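Local coordinates for UDP-glucose:anthocyanidin 3-O-glucosyltransferase (Clitoria ternatea, PDB 4REM), which is a plant glucosyltransferase of the GT-B fold, built of two Rossmann-like halves that face each other across a cleft, at residues E80-F85 against T190-T195; D114-S119 against W135-C140; D177-M182 against Q368-R373. One frame throughout, in Å; residues are numbered along the deposited sequence.

Contact 1 (E80-F85 against T190-T195); sequences EKLDLF and TLFSRT. With DLM (3,5,7-trihydroxy-2-(3,4,5-trihydroxyphenyl)chromenium), chain B.
Asp-83 and Leu-191 have the nearest CA atoms of the two segments, 5.4 Å apart. The helical segments 80-85 and 191-195 cross at 68°, with their axes 9.2 Å apart at closest approach. Asp-83 reaches across to the first turn of the second helix. Its OD1 accepts a weak, bent hydrogen bond from Phe-192 N at 2.8 Å (N-H...O angle 125°). Its OD2 lies against the methine of Thr-190, 3.6 Å from CB. Thr-190 is the N-cap. Its OG1 accepts from Ser-193 N and Ser-193 OG accepts from Thr-190 N, which makes a capping box.

Leu-82 meets Phe-192 on the ligand side. CD1 of Leu-82 stands 3.9 Å from the Phe-192 ring centroid, almost straight above the face, in a CH-pi contact. Phe-192 sends its ring toward DLM because CG lies opposite the backbone N (chi1 -179°). DLM O12 lies at the ring edge, 3.5 Å from Phe-192 CE2. Leu-82 CD1 also comes within 3.4 Å of DLM C18. The Asp-83 carboxylate lies near the N-terminus of helix 191-196, whose dipole would probably favour its negative charge. Leu-82 and Phe-192 form an apolar part of the DLM pocket wall.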
loop_
_atom_site.group_PDB
_atom_site.type_symbol
_atom_site.label_atom_id
_atom_site.label_comp_id
_atom_site.label_asym_id
_atom_site.label_seq_id
_atom_site.Cartn_x
_atom_site.Cartn_y
_atom_site.Cartn_z
ATOM N N GLU A 80 -0.644 -14.796 -10.982
ATOM C CA GLU A 80 -0.957 -15.090 -12.382
ATOM C C GLU A 80 -1.543 -13.912 -13.162
ATOM O O GLU A 80 -1.066 -13.592 -14.251
ATOM C CB GLU A 80 -1.880 -16.306 -12.499
ATOM C CG GLU A 80 -2.316 -16.588 -13.932
ATOM C CD GLU A 80 -2.950 -17.948 -14.104
ATOM O OE1 GLU A 80 -2.955 -18.732 -13.133
ATOM O OE2 GLU A 80 -3.439 -18.234 -15.217
ATOM N N LYS A 81 -2.573 -13.275 -12.611
ATOM C CA LYS A 81 -3.198 -12.131 -13.268
ATOM C C LYS A 81 -2.216 -10.977 -13.447
ATOM O O LYS A 81 -2.285 -10.244 -14.431
ATOM C CB LYS A 81 -4.436 -11.659 -12.500
ATOM C CG LYS A 81 -5.682 -12.516 -12.711
ATOM C CD LYS A 81 -6.890 -11.911 -12.005
ATOM C CE LYS A 81 -8.101 -12.828 -12.079
ATOM N NZ LYS A 81 -9.241 -12.332 -11.249
ATOM N N LEU A 82 -1.303 -10.823 -12.492
ATOM C CA LEU A 82 -0.275 -9.794 -12.577
ATOM C C LEU A 82 0.670 -10.101 -13.737
ATOM O O LEU A 82 0.999 -9.220 -14.535
ATOM C CB LEU A 82 0.516 -9.706 -11.269
ATOM C CG LEU A 82 -0.237 -9.775 -9.940
ATOM C CD1 LEU A 82 0.735 -9.656 -8.780
ATOM C CD2 LEU A 82 -1.303 -8.707 -9.835
ATOM N N ASP A 83 1.099 -11.358 -13.823
ATOM C CA ASP A 83 1.995 -11.801 -14.886
ATOM C C ASP A 83 1.343 -11.665 -16.256
ATOM O O ASP A 83 1.982 -11.247 -17.220
ATOM C CB ASP A 83 2.410 -13.256 -14.662
ATOM C CG ASP A 83 3.373 -13.419 -13.507
ATOM O OD1 ASP A 83 4.055 -12.437 -13.158
ATOM O OD2 ASP A 83 3.452 -14.536 -12.956
ATOM N N LEU A 84 0.067 -12.028 -16.332
ATOM C CA LEU A 84 -0.678 -11.965 -17.583
ATOM C C LEU A 84 -0.813 -10.534 -18.111
ATOM O O LEU A 84 -0.676 -10.298 -19.310
ATOM C CB LEU A 84 -2.048 -12.629 -17.427
ATOM C CG LEU A 84 -2.006 -14.155 -17.357
ATOM C CD1 LEU A 84 -3.386 -14.736 -17.103
ATOM C CD2 LEU A 84 -1.412 -14.719 -18.636
ATOM N N PHE A 85 -1.069 -9.582 -17.217
ATOM C CA PHE A 85 -1.137 -8.181 -17.616
ATOM C C PHE A 85 0.235 -7.669 -18.040
ATOM O O PHE A 85 0.366 -6.988 -19.052
ATOM C CB PHE A 85 -1.697 -7.299 -16.497
ATOM C CG PHE A 85 -1.605 -5.828 -16.795
ATOM C CD1 PHE A 85 -2.477 -5.234 -17.698
ATOM C CD2 PHE A 85 -0.639 -5.039 -16.184
ATOM C CE1 PHE A 85 -2.388 -3.881 -17.985
ATOM C CE2 PHE A 85 -0.545 -3.687 -16.467
ATOM C CZ PHE A 85 -1.424 -3.107 -17.365
ATOM N N THR A 190 9.062 -15.262 -11.411
ATOM C CA THR A 190 7.886 -14.900 -12.189
ATOM C C THR A 190 8.179 -13.652 -13.004
ATOM O O THR A 190 9.164 -12.961 -12.751
ATOM C CB THR A 190 6.672 -14.631 -11.287
ATOM O OG1 THR A 190 6.963 -13.545 -10.397
ATOM C CG2 THR A 190 6.332 -15.866 -10.478
ATOM N N LEU A 191 7.322 -13.367 -13.979
ATOM C CA LEU A 191 7.420 -12.131 -14.745
ATOM C C LEU A 191 7.237 -10.940 -13.812
ATOM O O LEU A 191 7.797 -9.870 -14.040
ATOM C CB LEU A 191 6.374 -12.106 -15.859
ATOM C CG LEU A 191 6.409 -10.922 -16.827
ATOM C CD1 LEU A 191 7.807 -10.729 -17.379
ATOM C CD2 LEU A 191 5.421 -11.124 -17.958
ATOM N N PHE A 192 6.461 -11.143 -12.754
ATOM C CA PHE A 192 6.236 -10.116 -11.744
ATOM C C PHE A 192 7.505 -9.832 -10.944
ATOM O O PHE A 192 7.860 -8.676 -10.721
ATOM C CB PHE A 192 5.105 -10.544 -10.807
ATOM C CG PHE A 192 4.788 -9.538 -9.740
ATOM C CD1 PHE A 192 4.369 -8.260 -10.079
ATOM C CD2 PHE A 192 4.896 -9.873 -8.400
ATOM C CE1 PHE A 192 4.073 -7.329 -9.100
ATOM C CE2 PHE A 192 4.602 -8.948 -7.415
ATOM C CZ PHE A 192 4.189 -7.674 -7.766
ATOM N N SER A 193 8.183 -10.893 -10.514
ATOM C CA SER A 193 9.394 -10.755 -9.710
ATOM C C SER A 193 10.555 -10.215 -10.537
ATOM O O SER A 193 11.391 -9.467 -10.028
ATOM C CB SER A 193 9.777 -12.088 -9.063
ATOM O OG SER A 193 10.240 -13.016 -10.027
ATOM N N ARG A 194 10.607 -10.595 -11.811
ATOM C CA ARG A 194 11.633 -10.090 -12.717
ATOM C C ARG A 194 11.431 -8.601 -12.983
ATOM O O ARG A 194 12.392 -7.863 -13.198
ATOM C CB ARG A 194 11.628 -10.866 -14.037
ATOM C CG ARG A 194 12.093 -12.310 -13.923
ATOM C CD ARG A 194 12.115 -13.001 -15.279
ATOM N NE ARG A 194 12.632 -14.365 -15.188
ATOM C CZ ARG A 194 11.875 -15.458 -15.178
ATOM N NH1 ARG A 194 10.554 -15.360 -15.267
ATOM N NH2 ARG A 194 12.440 -16.656 -15.087
ATOM N N THR A 195 10.173 -8.174 -12.966
ATOM C CA THR A 195 9.828 -6.770 -13.158
ATOM C C THR A 195 10.244 -5.948 -11.940
ATOM O O THR A 195 10.814 -4.865 -12.075
ATOM C CB THR A 195 8.319 -6.590 -13.415
ATOM O OG1 THR A 195 7.957 -7.240 -14.640
ATOM C CG2 THR A 195 7.965 -5.125 -13.511
HETATM O O12 DLM B . 3.528 -7.695 -4.309
HETATM C C11 DLM B . 2.395 -6.930 -4.433
HETATM C C14 DLM B . 1.166 -7.638 -4.905
HETATM C C15 DLM B . -0.002 -6.962 -5.264
HETATM C C1 DLM B . 7.173 -6.001 -3.003
HETATM C C2 DLM B . 6.080 -5.145 -3.096
HETATM O O21 DLM B . -2.266 -6.962 -6.043
HETATM O O22 DLM B . 0.265 -11.157 -5.472
HETATM C C3 DLM B . 4.776 -5.698 -3.552
HETATM C C18 DLM B . 0.161 -9.799 -5.408
HETATM C C19 DLM B . 1.237 -9.028 -4.982
HETATM C C17 DLM B . -1.098 -9.122 -5.797
HETATM O O24 DLM B . -2.176 -9.839 -6.221
HETATM C C16 DLM B . -1.137 -7.642 -5.703
HETATM C C10 DLM B . 2.448 -5.468 -4.099
HETATM O O27 DLM B . 1.356 -4.659 -4.198
HETATM C C9 DLM B . 3.643 -4.904 -3.668
HETATM C C4 DLM B . 4.706 -7.140 -3.887
HETATM C C5 DLM B . 5.856 -7.910 -3.765
HETATM C C6 DLM B . 7.061 -7.353 -3.331
HETATM O O29 DLM B . 8.160 -8.153 -3.227
HETATM O O30 DLM B . 6.204 -3.828 -2.774
#

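Contact 2 (D114-S119 against W135-C140); sequences DAFVTS and WPNVSC. With DLM (3,5,7-trihydroxy-2-(3,4,5-trihydroxyphenyl)chromenium), chain B.
Ala-115 and Phe-116 pack on Trp-135 where two loops meet, just beyond the ends of the neighbouring parallel strands 110-114 and 131-135. The tight part is apolar. Ala-115 CB abuts the edge of the indole, 3.6 Å from Trp-135 CE3. Phe-116 turns its edge to the indole face in an offset edge-to-face pair, with six-membered ring centroids 6.0 Å apart and planes at 89°. Asn-137 closes this group. Its CG lies opposite the carbonyl carbon (chi1 -46°), which carries the amide to the Phe-116 ring. Its OD1 sits over the same indole, 3.4 Å above the ring plane, and also 3.4 Å from Phe-116 CZ. The amide and phenyl planes are near parallel, 17° apart. Trp-135 NE1 is held by Val-138 O at 3.1 Å, in the ring plane but above the carbonyl plane of its acceptor.

The looser side is polar and bridged by a water. Here Asp-114 and Asn-137 do not touch directly. A water donates to Asn-137 OD1 (2.9 Å) and to Asp-114 OD2, though the latter distance is too short to be trusted in detail. This water also lies over the Phe-116 face. OD2 takes Phe-116 N as well, in an Asx turn, while OD1 of Asp-114 borders Pro-136 CG at 3.6 Å. OD1 is also hydrogen-bonded to His-17 ND1, and His-17 NE2 to DLM. Phe-116 turns its ring edge to DLM, with CE2 3.7 Å from DLM C9. Asp-114 is in the second shell and probably orients His-17, consistent with the His-Asp pair of this family.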
loop_
_atom_site.group_PDB
_atom_site.type_symbol
_atom_site.label_atom_id
_atom_site.label_comp_id
_atom_site.label_asym_id
_atom_site.label_seq_id
_atom_site.Cartn_x
_atom_site.Cartn_y
_atom_site.Cartn_z
ATOM N N ASP A 114 2.422 3.643 -12.325
ATOM C CA ASP A 114 2.828 2.829 -11.194
ATOM C C ASP A 114 4.180 2.221 -11.549
ATOM O O ASP A 114 4.386 1.781 -12.679
ATOM C CB ASP A 114 1.800 1.727 -10.946
ATOM C CG ASP A 114 2.079 0.937 -9.680
ATOM O OD1 ASP A 114 1.307 1.080 -8.711
ATOM O OD2 ASP A 114 3.064 0.171 -9.659
ATOM N N ALA A 115 5.103 2.210 -10.593
ATOM C CA ALA A 115 6.469 1.767 -10.853
ATOM C C ALA A 115 6.548 0.336 -11.384
ATOM O O ALA A 115 7.532 -0.039 -12.023
ATOM C CB ALA A 115 7.320 1.922 -9.602
ATOM N N PHE A 116 5.512 -0.455 -11.119
ATOM C CA PHE A 116 5.481 -1.851 -11.549
ATOM C C PHE A 116 5.248 -1.989 -13.055
ATOM O O PHE A 116 5.672 -2.967 -13.667
ATOM C CB PHE A 116 4.416 -2.638 -10.776
ATOM C CG PHE A 116 4.757 -2.878 -9.327
ATOM C CD1 PHE A 116 5.982 -2.486 -8.804
ATOM C CD2 PHE A 116 3.848 -3.509 -8.490
ATOM C CE1 PHE A 116 6.289 -2.709 -7.470
ATOM C CE2 PHE A 116 4.151 -3.741 -7.159
ATOM C CZ PHE A 116 5.370 -3.339 -6.647
ATOM N N VAL A 117 4.567 -1.012 -13.645
ATOM C CA VAL A 117 4.334 -1.007 -15.086
ATOM C C VAL A 117 5.579 -0.486 -15.804
ATOM O O VAL A 117 5.581 0.611 -16.362
ATOM C CB VAL A 117 3.099 -0.155 -15.453
ATOM C CG1 VAL A 117 2.673 -0.406 -16.891
ATOM C CG2 VAL A 117 1.952 -0.479 -14.515
ATOM N N THR A 118 6.637 -1.291 -15.785
ATOM C CA THR A 118 7.930 -0.887 -16.332
ATOM C C THR A 118 7.914 -0.701 -17.847
ATOM O O THR A 118 8.784 -0.032 -18.400
ATOM C CB THR A 118 9.044 -1.878 -15.943
ATOM O OG1 THR A 118 8.654 -3.208 -16.299
ATOM C CG2 THR A 118 9.308 -1.820 -14.453
ATOM N N SER A 119 6.927 -1.292 -18.510
ATOM C CA SER A 119 6.797 -1.160 -19.955
ATOM C C SER A 119 6.432 0.267 -20.360
ATOM O O SER A 119 6.726 0.695 -21.474
ATOM C CB SER A 119 5.760 -2.143 -20.503
ATOM O OG SER A 119 6.169 -3.483 -20.336
ATOM N N TRP A 135 4.821 5.361 -6.467
ATOM C CA TRP A 135 5.174 4.315 -5.510
ATOM C C TRP A 135 4.226 4.264 -4.310
ATOM O O TRP A 135 4.421 4.980 -3.325
ATOM C CB TRP A 135 6.612 4.511 -5.036
ATOM C CG TRP A 135 7.154 3.359 -4.264
ATOM C CD1 TRP A 135 7.227 3.243 -2.907
ATOM C CD2 TRP A 135 7.703 2.153 -4.798
ATOM N NE1 TRP A 135 7.788 2.040 -2.565
ATOM C CE2 TRP A 135 8.094 1.348 -3.716
ATOM C CE3 TRP A 135 7.909 1.671 -6.097
ATOM C CZ2 TRP A 135 8.676 0.091 -3.882
ATOM C CZ3 TRP A 135 8.485 0.426 -6.264
ATOM C CH2 TRP A 135 8.859 -0.351 -5.165
ATOM N N PRO A 136 3.195 3.407 -4.394
ATOM C CA PRO A 136 2.198 3.240 -3.334
ATOM C C PRO A 136 2.561 2.121 -2.358
ATOM O O PRO A 136 1.753 1.777 -1.496
ATOM C CB PRO A 136 0.950 2.842 -4.117
ATOM C CG PRO A 136 1.497 2.025 -5.247
ATOM C CD PRO A 136 2.832 2.643 -5.604
ATOM N N ASN A 137 3.757 1.558 -2.496
ATOM C CA ASN A 137 4.187 0.470 -1.629
ATOM C C ASN A 137 4.883 1.003 -0.381
ATOM O O ASN A 137 4.876 2.211 -0.136
ATOM C CB ASN A 137 5.113 -0.473 -2.393
ATOM C CG ASN A 137 4.574 -0.830 -3.766
ATOM O OD1 ASN A 137 5.195 -0.533 -4.787
ATOM N ND2 ASN A 137 3.410 -1.467 -3.797
ATOM N N VAL A 138 5.471 0.111 0.413
ATOM C CA VAL A 138 6.277 0.535 1.557
ATOM C C VAL A 138 7.453 1.358 1.038
ATOM O O VAL A 138 8.236 0.878 0.221
ATOM C CB VAL A 138 6.794 -0.668 2.382
ATOM C CG1 VAL A 138 7.690 -0.196 3.517
ATOM C CG2 VAL A 138 5.629 -1.467 2.936
ATOM N N SER A 139 7.555 2.601 1.497
ATOM C CA SER A 139 8.558 3.534 0.991
ATOM C C SER A 139 9.986 3.048 1.217
ATOM O O SER A 139 10.817 3.089 0.309
ATOM C CB SER A 139 8.369 4.914 1.623
ATOM O OG SER A 139 8.353 4.829 3.035
ATOM N N CYS A 140 10.258 2.570 2.429
ATOM C CA CYS A 140 11.596 2.127 2.805
ATOM C C CYS A 140 12.103 0.951 1.973
ATOM O O CYS A 140 13.292 0.640 1.994
ATOM C CB CYS A 140 11.640 1.767 4.292
ATOM S SG CYS A 140 11.364 3.156 5.402
HETATM O O12 DLM B . 3.528 -7.695 -4.309
HETATM C C11 DLM B . 2.395 -6.930 -4.433
HETATM C C14 DLM B . 1.166 -7.638 -4.905
HETATM C C15 DLM B . -0.002 -6.962 -5.264
HETATM C C1 DLM B . 7.173 -6.001 -3.003
HETATM C C2 DLM B . 6.080 -5.145 -3.096
HETATM O O21 DLM B . -2.266 -6.962 -6.043
HETATM O O22 DLM B . 0.265 -11.157 -5.472
HETATM C C3 DLM B . 4.776 -5.698 -3.552
HETATM C C18 DLM B . 0.161 -9.799 -5.408
HETATM C C19 DLM B . 1.237 -9.028 -4.982
HETATM C C17 DLM B . -1.098 -9.122 -5.797
HETATM O O24 DLM B . -2.176 -9.839 -6.221
HETATM C C16 DLM B . -1.137 -7.642 -5.703
HETATM C C10 DLM B . 2.448 -5.468 -4.099
HETATM O O27 DLM B . 1.356 -4.659 -4.198
HETATM C C9 DLM B . 3.643 -4.904 -3.668
HETATM C C4 DLM B . 4.706 -7.140 -3.887
HETATM C C5 DLM B . 5.856 -7.910 -3.765
HETATM C C6 DLM B . 7.061 -7.353 -3.331
HETATM O O29 DLM B . 8.160 -8.153 -3.227
HETATM O O30 DLM B . 6.204 -3.828 -2.774
HETATM O O HOH W 1 4.169 -0.077 -7.510
#

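Contact 3 (D177-M182 against Q368-R373); sequences DVPQDM and QGIAAR. With DLM (3,5,7-trihydroxy-2-(3,4,5-trihydroxyphenyl)chromenium), chain B.
Asp-177 meets Gly-369 and Arg-373 at the start of helix 368-378, where the PSPG box of plant glycosyltransferases ends at Gln-368. This helix joins strands 359-361 and 382-384 in a beta-alpha-beta crossover of the C-terminal sheet. The CA atoms of Asp-177 and Gly-369 are 4.6 Å apart, and the glycine brings no side chain to this approach. A water lies between Asp-177 O and Gly-369 N, and its bond to that N is weak.

The main link is a salt bridge with two bonds. Arg-373 NH2 donates to the syn lone pair of Asp-177 OD1 at 3.0 Å, and Arg-373 NE donates to OD2; the modelled length of the second is doubtful. The carboxylate sits at the guanidinium edge, twisted 40° from its plane. Bends at chi2 and chi3 (61° and 64°) fold the arginine back so that NE faces the aspartate. Both groups have further partners. Asp-177 OD2 also accepts from Arg-174 N, and Arg-373 NH1 pairs with Asp-377.

Ile-370 supplies the apolar part. Its CD1 lies 4.1 Å from Asp-177 CB and 4.3 Å from Pro-179 CD. Past Pro-179 the chain turns to the ligand: Pro-179 CB is 3.4 Å from DLM O29, and that hydroxyl donates to Asp-181 OD2 at 2.9 Å. The two buried charges compensate each other. The paired N-H bonds probably fix how segment 177-182, which bears the DLM-binding Asp-181, sits against the helix that starts at the end of the PSPG box.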
loop_
_atom_site.group_PDB
_atom_site.type_symbol
_atom_site.label_atom_id
_atom_site.label_comp_id
_atom_site.label_asym_id
_atom_site.label_seq_id
_atom_site.Cartn_x
_atom_site.Cartn_y
_atom_site.Cartn_z
ATOM N N ASP A 177 13.493 -10.235 6.736
ATOM C CA ASP A 177 12.503 -9.230 6.353
ATOM C C ASP A 177 12.449 -9.031 4.838
ATOM O O ASP A 177 11.517 -8.423 4.314
ATOM C CB ASP A 177 12.809 -7.894 7.035
ATOM C CG ASP A 177 12.860 -8.003 8.544
ATOM O OD1 ASP A 177 12.143 -8.847 9.114
ATOM O OD2 ASP A 177 13.622 -7.232 9.162
ATOM N N VAL A 178 13.460 -9.546 4.144
ATOM C CA VAL A 178 13.592 -9.366 2.701
ATOM C C VAL A 178 12.489 -10.105 1.946
ATOM O O VAL A 178 12.224 -11.268 2.231
ATOM C CB VAL A 178 14.969 -9.862 2.214
ATOM C CG1 VAL A 178 15.071 -9.806 0.702
ATOM C CG2 VAL A 178 16.081 -9.047 2.857
ATOM N N PRO A 179 11.836 -9.425 0.986
ATOM C CA PRO A 179 10.809 -10.049 0.139
ATOM C C PRO A 179 11.332 -11.300 -0.574
ATOM O O PRO A 179 12.402 -11.251 -1.181
ATOM C CB PRO A 179 10.500 -8.957 -0.890
ATOM C CG PRO A 179 10.834 -7.680 -0.200
ATOM C CD PRO A 179 12.008 -7.991 0.683
ATOM N N GLN A 180 10.580 -12.397 -0.507
ATOM C CA GLN A 180 11.042 -13.683 -1.027
ATOM C C GLN A 180 11.264 -13.700 -2.540
ATOM O O GLN A 180 12.238 -14.282 -3.018
ATOM C CB GLN A 180 10.089 -14.814 -0.623
ATOM C CG GLN A 180 10.552 -16.201 -1.064
ATOM C CD GLN A 180 11.856 -16.623 -0.404
ATOM O OE1 GLN A 180 12.026 -16.476 0.805
ATOM N NE2 GLN A 180 12.784 -17.143 -1.200
ATOM N N ASP A 181 10.372 -13.061 -3.291
ATOM C CA ASP A 181 10.496 -13.058 -4.750
ATOM C C ASP A 181 11.723 -12.284 -5.242
ATOM O O ASP A 181 12.092 -12.369 -6.412
ATOM C CB ASP A 181 9.210 -12.553 -5.419
ATOM C CG ASP A 181 8.702 -11.255 -4.821
ATOM O OD1 ASP A 181 7.469 -11.114 -4.690
ATOM O OD2 ASP A 181 9.524 -10.373 -4.497
ATOM N N MET A 182 12.348 -11.537 -4.338
ATOM C CA MET A 182 13.592 -10.838 -4.629
ATOM C C MET A 182 14.767 -11.816 -4.564
ATOM O O MET A 182 15.802 -11.615 -5.203
ATOM C CB MET A 182 13.786 -9.699 -3.629
ATOM C CG MET A 182 15.060 -8.898 -3.802
ATOM S SD MET A 182 15.042 -7.414 -2.782
ATOM C CE MET A 182 16.733 -6.875 -2.978
ATOM N N GLN A 368 5.730 -6.473 3.227
ATOM C CA GLN A 368 5.041 -6.407 4.510
ATOM C C GLN A 368 6.017 -6.673 5.650
ATOM O O GLN A 368 5.818 -6.206 6.773
ATOM C CB GLN A 368 3.888 -7.412 4.548
ATOM C CG GLN A 368 2.764 -7.107 3.565
ATOM C CD GLN A 368 1.818 -8.277 3.367
ATOM O OE1 GLN A 368 2.011 -9.351 3.935
ATOM N NE2 GLN A 368 0.791 -8.073 2.553
ATOM N N GLY A 369 7.069 -7.432 5.356
ATOM C CA GLY A 369 8.119 -7.684 6.323
ATOM C C GLY A 369 8.930 -6.430 6.587
ATOM O O GLY A 369 9.382 -6.196 7.708
ATOM N N ILE A 370 9.110 -5.621 5.548
ATOM C CA ILE A 370 9.813 -4.352 5.682
ATOM C C ILE A 370 8.985 -3.390 6.525
ATOM O O ILE A 370 9.509 -2.719 7.410
ATOM C CB ILE A 370 10.105 -3.714 4.312
ATOM C CG1 ILE A 370 10.834 -4.704 3.402
ATOM C CG2 ILE A 370 10.904 -2.424 4.479
ATOM C CD1 ILE A 370 12.152 -5.192 3.961
ATOM N N ALA A 371 7.687 -3.336 6.245
ATOM C CA ALA A 371 6.767 -2.513 7.019
ATOM C C ALA A 371 6.771 -2.905 8.495
ATOM O O ALA A 371 6.912 -2.053 9.373
ATOM C CB ALA A 371 5.367 -2.614 6.453
ATOM N N ALA A 372 6.614 -4.199 8.758
ATOM C CA ALA A 372 6.588 -4.717 10.122
ATOM C C ALA A 372 7.877 -4.410 10.884
ATOM O O ALA A 372 7.838 -4.089 12.070
ATOM C CB ALA A 372 6.313 -6.214 10.115
ATOM N N ARG A 373 9.015 -4.517 10.205
ATOM C CA ARG A 373 10.302 -4.233 10.829
ATOM C C ARG A 373 10.429 -2.754 11.195
ATOM O O ARG A 373 10.953 -2.408 12.258
ATOM C CB ARG A 373 11.450 -4.650 9.908
ATOM C CG ARG A 373 12.831 -4.448 10.513
ATOM C CD ARG A 373 12.999 -5.280 11.767
ATOM N NE ARG A 373 12.942 -6.709 11.479
ATOM C CZ ARG A 373 12.819 -7.656 12.403
ATOM N NH1 ARG A 373 12.736 -7.326 13.681
ATOM N NH2 ARG A 373 12.776 -8.932 12.046
HETATM O O12 DLM B . 3.528 -7.695 -4.309
HETATM C C11 DLM B . 2.395 -6.930 -4.433
HETATM C C14 DLM B . 1.166 -7.638 -4.905
HETATM C C15 DLM B . -0.002 -6.962 -5.264
HETATM C C1 DLM B . 7.173 -6.001 -3.003
HETATM C C2 DLM B . 6.080 -5.145 -3.096
HETATM O O21 DLM B . -2.266 -6.962 -6.043
HETATM O O22 DLM B . 0.265 -11.157 -5.472
HETATM C C3 DLM B . 4.776 -5.698 -3.552
HETATM C C18 DLM B . 0.161 -9.799 -5.408
HETATM C C19 DLM B . 1.237 -9.028 -4.982
HETATM C C17 DLM B . -1.098 -9.122 -5.797
HETATM O O24 DLM B . -2.176 -9.839 -6.221
HETATM C C16 DLM B . -1.137 -7.642 -5.703
HETATM C C10 DLM B . 2.448 -5.468 -4.099
HETATM O O27 DLM B . 1.356 -4.659 -4.198
HETATM C C9 DLM B . 3.643 -4.904 -3.668
HETATM C C4 DLM B . 4.706 -7.140 -3.887
HETATM C C5 DLM B . 5.856 -7.910 -3.765
HETATM C C6 DLM B . 7.061 -7.353 -3.331
HETATM O O29 DLM B . 8.160 -8.153 -3.227
HETATM O O30 DLM B . 6.204 -3.828 -2.774
HETATM O O HOH W 2 9.365 -7.948 3.131
#

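Overall arrangement
The three contacts all touch one DLM molecule. Their centres are 14 Å (contacts 1 and 2), 15 Å (2 and 3) and 18 Å (1 and 3) apart. Contact 2 falls within the chain span bridged by contact 1 and follows two strands of the seven-stranded parallel sheet. Contact 3 opens later, but its first segment precedes 190-195, so contacts 1 and 3 interlace. Helices 180-183 and 191-196 are consecutive. Thr-195 and Phe-192 pack on Phe-116, while Val-138 and Cys-140 pack on helix 368-378. That helix connects two strands of the six-stranded sheet. Contacts 1 and 2 thus lie wholly in the N-terminal half, and contact 3 joins it to the C-terminal half.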